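Local atomic coordinates of CDA peptide synthetase I (Streptomyces coelicolor, PDB entry 5DU9), a protein that belongs to the nonribosomal peptide synthetases and is represented here by its condensation domain, a two-lobed fold of the CoA-dependent acyltransferase clan. Residues A265-V270 / I395-T400; A273-F278 / P362-M367. The protein carries 1 engineered substitution. One frame throughout, in Å; residues are numbered along the deposited sequence. Where two conformers were deposited one is given.

Contact 1 (A265-V270 / I395-T400)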
ATOM      1  N   ALA A 265      21.433   9.291   1.503  1.00 13.24           N
ATOM      2  CA  ALA A 265      19.992   9.259   1.276  1.00 11.42           C
ATOM      3  C   ALA A 265      19.373   8.016   1.891  1.00 12.69           C
ATOM      4  O   ALA A 265      19.987   6.952   1.917  1.00 13.92           O
ATOM      5  CB  ALA A 265      19.691   9.311  -0.218  1.00 12.93           C
ATOM      6  N   HIS A 266      18.143   8.144   2.372  1.00 13.25           N
ATOM      7  CA  HIS A 266      17.409   6.994   2.881  1.00 13.79           C
ATOM      8  C   HIS A 266      17.235   5.974   1.756  1.00 11.40           C
ATOM      9  O   HIS A 266      17.088   6.348   0.594  1.00 12.60           O
ATOM     10  CB  HIS A 266      16.063   7.442   3.447  1.00 12.86           C
ATOM     11  CG  HIS A 266      15.247   6.329   4.021  1.00 13.14           C
ATOM     12  ND1 HIS A 266      14.158   5.789   3.367  1.00 16.59           N
ATOM     13  CD2 HIS A 266      15.357   5.655   5.190  1.00 12.51           C
ATOM     14  CE1 HIS A 266      13.636   4.829   4.109  1.00 15.79           C
ATOM     15  NE2 HIS A 266      14.343   4.728   5.221  1.00 15.43           N
ATOM     16  N   TRP A 267      17.264   4.687   2.082  1.00 12.46           N
ATOM     17  CA  TRP A 267      17.325   3.672   1.035  1.00 10.05           C
ATOM     18  C   TRP A 267      16.104   3.680   0.116  1.00 11.72           C
ATOM     19  O   TRP A 267      16.204   3.273  -1.031  1.00 13.43           O
ATOM     20  CB  TRP A 267      17.497   2.282   1.642  1.00 10.31           C
ATOM     21  CG  TRP A 267      16.274   1.746   2.307  1.00 10.11           C
ATOM     22  CD1 TRP A 267      15.813   2.059   3.555  1.00 16.59           C
ATOM     23  CD2 TRP A 267      15.356   0.793   1.766  1.00 11.05           C
ATOM     24  NE1 TRP A 267      14.661   1.361   3.820  1.00 15.31           N
ATOM     25  CE2 TRP A 267      14.359   0.576   2.737  1.00 12.27           C
ATOM     26  CE3 TRP A 267      15.281   0.100   0.554  1.00 11.51           C
ATOM     27  CZ2 TRP A 267      13.301  -0.305   2.535  1.00 13.73           C
ATOM     28  CZ3 TRP A 267      14.229  -0.774   0.354  1.00 11.84           C
ATOM     29  CH2 TRP A 267      13.251  -0.966   1.341  1.00 15.20           C
ATOM     30  N   ALA A 268      14.958   4.151   0.600  1.00 11.69           N
ATOM     31  CA  ALA A 268      13.771   4.230  -0.260  1.00 12.06           C
ATOM     32  C   ALA A 268      14.005   5.229  -1.392  1.00 14.05           C
ATOM     33  O   ALA A 268      13.506   5.051  -2.507  1.00 12.28           O
ATOM     34  CB  ALA A 268      12.540   4.622   0.553  1.00 13.16           C
ATOM     35  N   ARG A 269      14.770   6.279  -1.106  1.00 12.19           N
ATOM     36  CA  ARG A 269      15.131   7.260  -2.132  1.00 12.38           C
ATOM     37  C   ARG A 269      16.049   6.626  -3.174  1.00 11.49           C
ATOM     38  O   ARG A 269      15.972   6.943  -4.364  1.00 14.36           O
ATOM     39  CB  ARG A 269      15.814   8.484  -1.512  1.00 13.16           C
ATOM     40  CG  ARG A 269      14.958   9.237  -0.498  1.00 16.13           C
ATOM     41  CD  ARG A 269      13.776   9.910  -1.172  1.00 17.30           C
ATOM     42  NE  ARG A 269      12.920  10.617  -0.218  1.00 14.51           N
ATOM     43  CZ  ARG A 269      13.106  11.871   0.183  1.00 14.53           C
ATOM     44  NH1 ARG A 269      14.139  12.579  -0.252  1.00 18.02           N
ATOM     45  NH2 ARG A 269      12.261  12.413   1.051  1.00 13.92           N
ATOM     46  N   VAL A 270      16.926   5.737  -2.721  1.00 12.47           N
ATOM     47  CA  VAL A 270      17.811   5.011  -3.627  1.00 11.27           C
ATOM     48  C   VAL A 270      16.975   4.143  -4.567  1.00 11.49           C
ATOM     49  O   VAL A 270      17.247   4.058  -5.762  1.00 13.70           O
ATOM     50  CB  VAL A 270      18.825   4.139  -2.853  1.00 12.59           C
ATOM     51  CG1 VAL A 270      19.658   3.277  -3.804  1.00 13.56           C
ATOM     52  CG2 VAL A 270      19.733   5.017  -2.001  1.00 14.31           C
ATOM     53  N   ILE A 395       4.965  -0.896  -8.184  1.00 12.23           N
ATOM     54  CA  ILE A 395       6.143  -1.586  -7.687  1.00 12.00           C
ATOM     55  C   ILE A 395       6.129  -1.473  -6.171  1.00 13.88           C
ATOM     56  O   ILE A 395       6.272  -0.386  -5.628  1.00 14.80           O
ATOM     57  CB  ILE A 395       7.441  -0.993  -8.258  1.00 12.49           C
ATOM     58  CG1 ILE A 395       7.443  -1.141  -9.781  1.00 14.67           C
ATOM     59  CG2 ILE A 395       8.654  -1.685  -7.648  1.00 15.72           C
ATOM     60  CD1 ILE A 395       8.586  -0.442 -10.475  1.00 14.25           C
ATOM     61  N   VAL A 396       5.941  -2.602  -5.500  1.00 11.52           N
ATOM     62  CA  VAL A 396       5.763  -2.625  -4.056  1.00 11.37           C
ATOM     63  C   VAL A 396       6.923  -3.371  -3.414  1.00 13.18           C
ATOM     64  O   VAL A 396       7.242  -4.493  -3.809  1.00 15.22           O
ATOM     65  CB  VAL A 396       4.430  -3.297  -3.671  1.00 13.24           C
ATOM     66  CG1 VAL A 396       4.190  -3.200  -2.169  1.00 14.92           C
ATOM     67  CG2 VAL A 396       3.273  -2.668  -4.443  1.00 14.04           C
ATOM     68  N   LEU A 397       7.564  -2.733  -2.440  1.00 12.39           N
ATOM     69  CA  LEU A 397       8.635  -3.367  -1.681  1.00 12.29           C
ATOM     70  C   LEU A 397       8.241  -3.489  -0.225  1.00 16.73           C
ATOM     71  O   LEU A 397       7.707  -2.549   0.359  1.00 17.10           O
ATOM     72  CB  LEU A 397       9.935  -2.575  -1.779  1.00 12.85           C
ATOM     73  CG  LEU A 397      10.788  -2.795  -3.022  1.00 17.11           C
ATOM     74  CD1 LEU A 397      10.120  -2.223  -4.250  1.00 20.52           C
ATOM     75  CD2 LEU A 397      12.152  -2.174  -2.817  1.00 18.10           C
ATOM     76  N   THR A 398       8.504  -4.661   0.344  1.00 13.15           N
ATOM     77  CA  THR A 398       8.381  -4.871   1.777  1.00 11.30           C
ATOM     78  C   THR A 398       9.688  -5.456   2.280  1.00 15.32           C
ATOM     79  O   THR A 398      10.314  -6.261   1.598  1.00 16.61           O
ATOM     80  CB  THR A 398       7.217  -5.814   2.130  1.00 19.99           C
ATOM     81  OG1 THR A 398       7.467  -7.114   1.590  1.00 26.61           O
ATOM     82  CG2 THR A 398       5.922  -5.280   1.570  1.00 14.81           C
ATOM     83  N   GLY A 399      10.103  -5.031   3.466  1.00 14.12           N
ATOM     84  CA  GLY A 399      11.357  -5.468   4.043  1.00 15.52           C
ATOM     85  C   GLY A 399      12.337  -4.316   4.137  1.00 14.18           C
ATOM     86  O   GLY A 399      11.955  -3.154   4.007  1.00 15.31           O
ATOM     87  N   THR A 400      13.603  -4.651   4.364  1.00 13.93           N
ATOM     88  CA  THR A 400      14.672  -3.665   4.467  1.00 12.30           C
ATOM     89  C   THR A 400      15.924  -4.213   3.790  1.00 12.36           C
ATOM     90  O   THR A 400      16.019  -5.413   3.540  1.00 14.00           O
ATOM     91  CB  THR A 400      15.011  -3.326   5.929  1.00 16.48           C
ATOM     92  OG1 THR A 400      15.511  -4.496   6.584  1.00 19.50           O
ATOM     93  CG2 THR A 400      13.790  -2.810   6.672  1.00 20.10           C
TER
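W267, in the first turn of its helix, reaches the end of strand 393-398 with the six-membered half of its indole, and every approach across this contact runs through that ring. The apolar part is a meeting with L397: CD2 of L397 lies close to the indole plane, at the ring edge, 4.0 Å from CZ3 of W267. The remaining approaches are van der Waals contacts with backbone. Carbonyl O of G399 stands obliquely to the ring, 3.5 Å from CZ2 of W267 and 3.7 Å from CH2 of the same ring. CA of T400 is 4.1 Å from CZ2 of W267. G399 turns the chain's corner with phi 113° and psi -165°, where a CB would be pressed against the carbonyl O of T398. A chi1 of 73° sets CG of W267 between the backbone N and carbonyl carbon, which brings CD1 of the indole 3.4 Å above the ring plane of the N-cap residue H266, toward its rim. OG1 of T400 is hydrogen-bonded to OG of S403. At the start of helix 267-283, W267 thus meets three strands of the four-stranded sheet, through L397 of 393-398, L405 of 404-411 and V366 of 363-366, with P401 of the adjoining loop beside them.

Contact 2 (A273-F278 / P362-M367)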
ATOM      1  N   ALA A 273      15.199   6.389  -7.098  1.00 12.54           N
ATOM      2  CA  ALA A 273      16.193   6.781  -8.095  1.00 11.67           C
ATOM      3  C   ALA A 273      16.487   5.630  -9.056  1.00 11.90           C
ATOM      4  O   ALA A 273      16.673   5.841 -10.256  1.00 12.57           O
ATOM      5  CB  ALA A 273      17.474   7.245  -7.413  1.00 12.22           C
ATOM      6  N   GLY A 274      16.519   4.411  -8.527  1.00 12.74           N
ATOM      7  CA  GLY A 274      16.735   3.230  -9.343  1.00 13.66           C
ATOM      8  C   GLY A 274      15.636   3.022 -10.369  1.00 13.44           C
ATOM      9  O   GLY A 274      15.913   2.689 -11.518  1.00 14.59           O
ATOM     10  N   VAL A 275      14.386   3.209  -9.957  1.00 12.12           N
ATOM     11  CA  VAL A 275      13.273   3.112 -10.893  1.00 12.48           C
ATOM     12  C   VAL A 275      13.386   4.210 -11.952  1.00 13.33           C
ATOM     13  O   VAL A 275      13.209   3.951 -13.136  1.00 14.21           O
ATOM     14  CB  VAL A 275      11.907   3.203 -10.176  1.00 12.15           C
ATOM     15  CG1 VAL A 275      10.769   3.161 -11.186  1.00 13.76           C
ATOM     16  CG2 VAL A 275      11.752   2.071  -9.178  1.00 14.03           C
ATOM     17  N   ALA A 276      13.693   5.433 -11.529  1.00 13.75           N
ATOM     18  CA  ALA A 276      13.847   6.540 -12.468  1.00 13.90           C
ATOM     19  C   ALA A 276      14.942   6.246 -13.490  1.00 14.36           C
ATOM     20  O   ALA A 276      14.766   6.470 -14.684  1.00 15.52           O
ATOM     21  CB  ALA A 276      14.155   7.830 -11.722  1.00 13.57           C
ATOM     22  N   ALA A 277      16.075   5.743 -13.009  1.00 14.17           N
ATOM     23  CA  ALA A 277      17.193   5.396 -13.877  1.00 15.01           C
ATOM     24  C   ALA A 277      16.822   4.265 -14.830  1.00 15.77           C
ATOM     25  O   ALA A 277      17.195   4.278 -16.003  1.00 16.72           O
ATOM     26  CB  ALA A 277      18.403   5.007 -13.040  1.00 14.70           C
ATOM     27  N   PHE A 278      16.085   3.287 -14.314  1.00 15.19           N
ATOM     28  CA  PHE A 278      15.618   2.157 -15.114  1.00 15.87           C
ATOM     29  C   PHE A 278      14.702   2.620 -16.247  1.00 16.65           C
ATOM     30  O   PHE A 278      14.849   2.195 -17.394  1.00 17.77           O
ATOM     31  CB  PHE A 278      14.891   1.151 -14.217  1.00 15.21           C
ATOM     32  CG  PHE A 278      14.368  -0.057 -14.946  1.00 16.18           C
ATOM     33  CD1 PHE A 278      15.234  -1.034 -15.407  1.00 17.81           C
ATOM     34  CD2 PHE A 278      13.010  -0.223 -15.151  1.00 21.30           C
ATOM     35  CE1 PHE A 278      14.757  -2.151 -16.070  1.00 17.60           C
ATOM     36  CE2 PHE A 278      12.525  -1.338 -15.815  1.00 21.46           C
ATOM     37  CZ  PHE A 278      13.403  -2.302 -16.276  1.00 18.83           C
ATOM     38  N   PRO A 362       4.799   4.647 -13.010  1.00 15.29           N
ATOM     39  CA  PRO A 362       4.655   3.495 -12.116  1.00 13.84           C
ATOM     40  C   PRO A 362       4.613   3.952 -10.668  1.00 15.19           C
ATOM     41  O   PRO A 362       5.357   4.854 -10.300  1.00 17.10           O
ATOM     42  CB  PRO A 362       5.906   2.660 -12.401  1.00 16.67           C
ATOM     43  CG  PRO A 362       6.869   3.607 -13.043  1.00 25.01           C
ATOM     44  CD  PRO A 362       6.026   4.570 -13.817  1.00 19.61           C
ATOM     45  N   THR A 363       3.737   3.365  -9.864  1.00 13.30           N
ATOM     46  CA  THR A 363       3.716   3.676  -8.446  1.00 12.10           C
ATOM     47  C   THR A 363       4.865   2.946  -7.772  1.00 13.07           C
ATOM     48  O   THR A 363       4.973   1.727  -7.883  1.00 21.03           O
ATOM     49  CB  THR A 363       2.385   3.279  -7.785  1.00 14.93           C
ATOM     50  OG1 THR A 363       1.311   4.004  -8.398  1.00 20.13           O
ATOM     51  CG2 THR A 363       2.412   3.590  -6.289  1.00 19.73           C
ATOM     52  N   VAL A 364       5.728   3.699  -7.097  1.00 10.80           N
ATOM     53  CA  VAL A 364       6.845   3.122  -6.359  1.00 10.67           C
ATOM     54  C   VAL A 364       6.540   3.223  -4.873  1.00 12.23           C
ATOM     55  O   VAL A 364       6.628   4.297  -4.278  1.00 12.64           O
ATOM     56  CB  VAL A 364       8.172   3.826  -6.681  1.00 12.96           C
ATOM     57  CG1 VAL A 364       9.329   3.160  -5.932  1.00 14.38           C
ATOM     58  CG2 VAL A 364       8.421   3.802  -8.179  1.00 15.48           C
ATOM     59  N   ASN A 365       6.182   2.082  -4.293  1.00 10.79           N
ATOM     60  CA  ASN A 365       5.718   1.993  -2.921  1.00 10.99           C
ATOM     61  C   ASN A 365       6.704   1.200  -2.076  1.00 10.80           C
ATOM     62  O   ASN A 365       6.615  -0.027  -1.993  1.00 13.26           O
ATOM     63  CB  ASN A 365       4.331   1.340  -2.892  1.00 11.63           C
ATOM     64  CG  ASN A 365       3.747   1.246  -1.499  1.00 15.26           C
ATOM     65  OD1 ASN A 365       4.287   1.795  -0.543  1.00 16.81           O
ATOM     66  ND2 ASN A 365       2.620   0.551  -1.384  1.00 22.20           N
ATOM     67  N   VAL A 366       7.658   1.907  -1.477  1.00 11.08           N
ATOM     68  CA  VAL A 366       8.602   1.301  -0.554  1.00 10.10           C
ATOM     69  C   VAL A 366       7.942   1.367   0.809  1.00 12.24           C
ATOM     70  O   VAL A 366       7.903   2.425   1.438  1.00 15.55           O
ATOM     71  CB  VAL A 366       9.957   2.021  -0.550  1.00 11.28           C
ATOM     72  CG1 VAL A 366      10.943   1.293   0.365  1.00 14.22           C
ATOM     73  CG2 VAL A 366      10.516   2.117  -1.960  1.00 12.43           C
ATOM     74  N   MET A 367       7.395   0.244   1.259  0.78 13.78           N
ATOM     75  CA  MET A 367       6.616   0.253   2.487  0.78 10.92           C
ATOM     76  C   MET A 367       7.515   0.538   3.681  0.78 17.52           C
ATOM     77  O   MET A 367       8.664   0.088   3.729  0.78 17.93           O
ATOM     78  CB  MET A 367       5.873  -1.068   2.676  0.78 16.19           C
ATOM     79  CG  MET A 367       4.723  -1.246   1.699  0.78 16.79           C
ATOM     80  SD  MET A 367       3.581  -2.563   2.160  0.78 32.23           S
ATOM     81  CE  MET A 367       2.711  -1.801   3.529  0.78 37.48           C
TER
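V275 and V364 mark the nearest approach of the two backbones, their CA atoms 7.9 Å apart. Segment 273-278 is regular helix from the middle of helix 267-283, with N of A277 bonded to O of A273 at 2.8 Å and N of F278 to O of G274 at 2.9 Å. Opposite it, P362 leads into the short strand 363-366. The CA-CB bonds of V275, P362 and V364 all point toward the partner segment. This is a helix laid against one face of a beta-sheet, in the C-terminal lobe of the two-lobed condensation domain. The side-chain contact is wholly apolar and buried. With chi1 of V364 at -178°, its CG2 is anti to the carbonyl carbon and faces both methyl branches of V275, 3.9 Å from CG1 and equally 3.9 Å from CG2. CG1 of V364 lies 4.2 Å from CG2 of V275. P362 widens the patch more loosely, its ring CG being 4.3 Å from CG1 of V275. F428 of helix 418-437 and V290 of strand 287-294 also touch V275, and I272 of helix 267-283 packs on V364. One residue before V364, OG1 of T363 is hydrogen-bonded to NH1 of R312, a residue lining the pocket of bound (2S)-2-amino-N-butyl-propanamide; the side chain of V364 itself is about 11 Å from that ligand.

Followed from the N terminus, the chain enters helix 267-283 and supplies the first partner of both contacts in turn, 265-270 at its start and 273-278 farther along. It returns at 362-367, where contact 2 closes a loop of 83 intervening residues, and then at 395-400, where contact 1 closes one of 124. The smaller loop therefore lies wholly within the larger. The returning segments are parallel neighbours in one sheet: probable hydrogen bonds join I395 N to T363 O (2.6 Å) and N365 N to I395 O (2.8 Å). Together the contacts fasten one helix to two adjacent strands, and the centres of the two contacts lie about 8 Å apart.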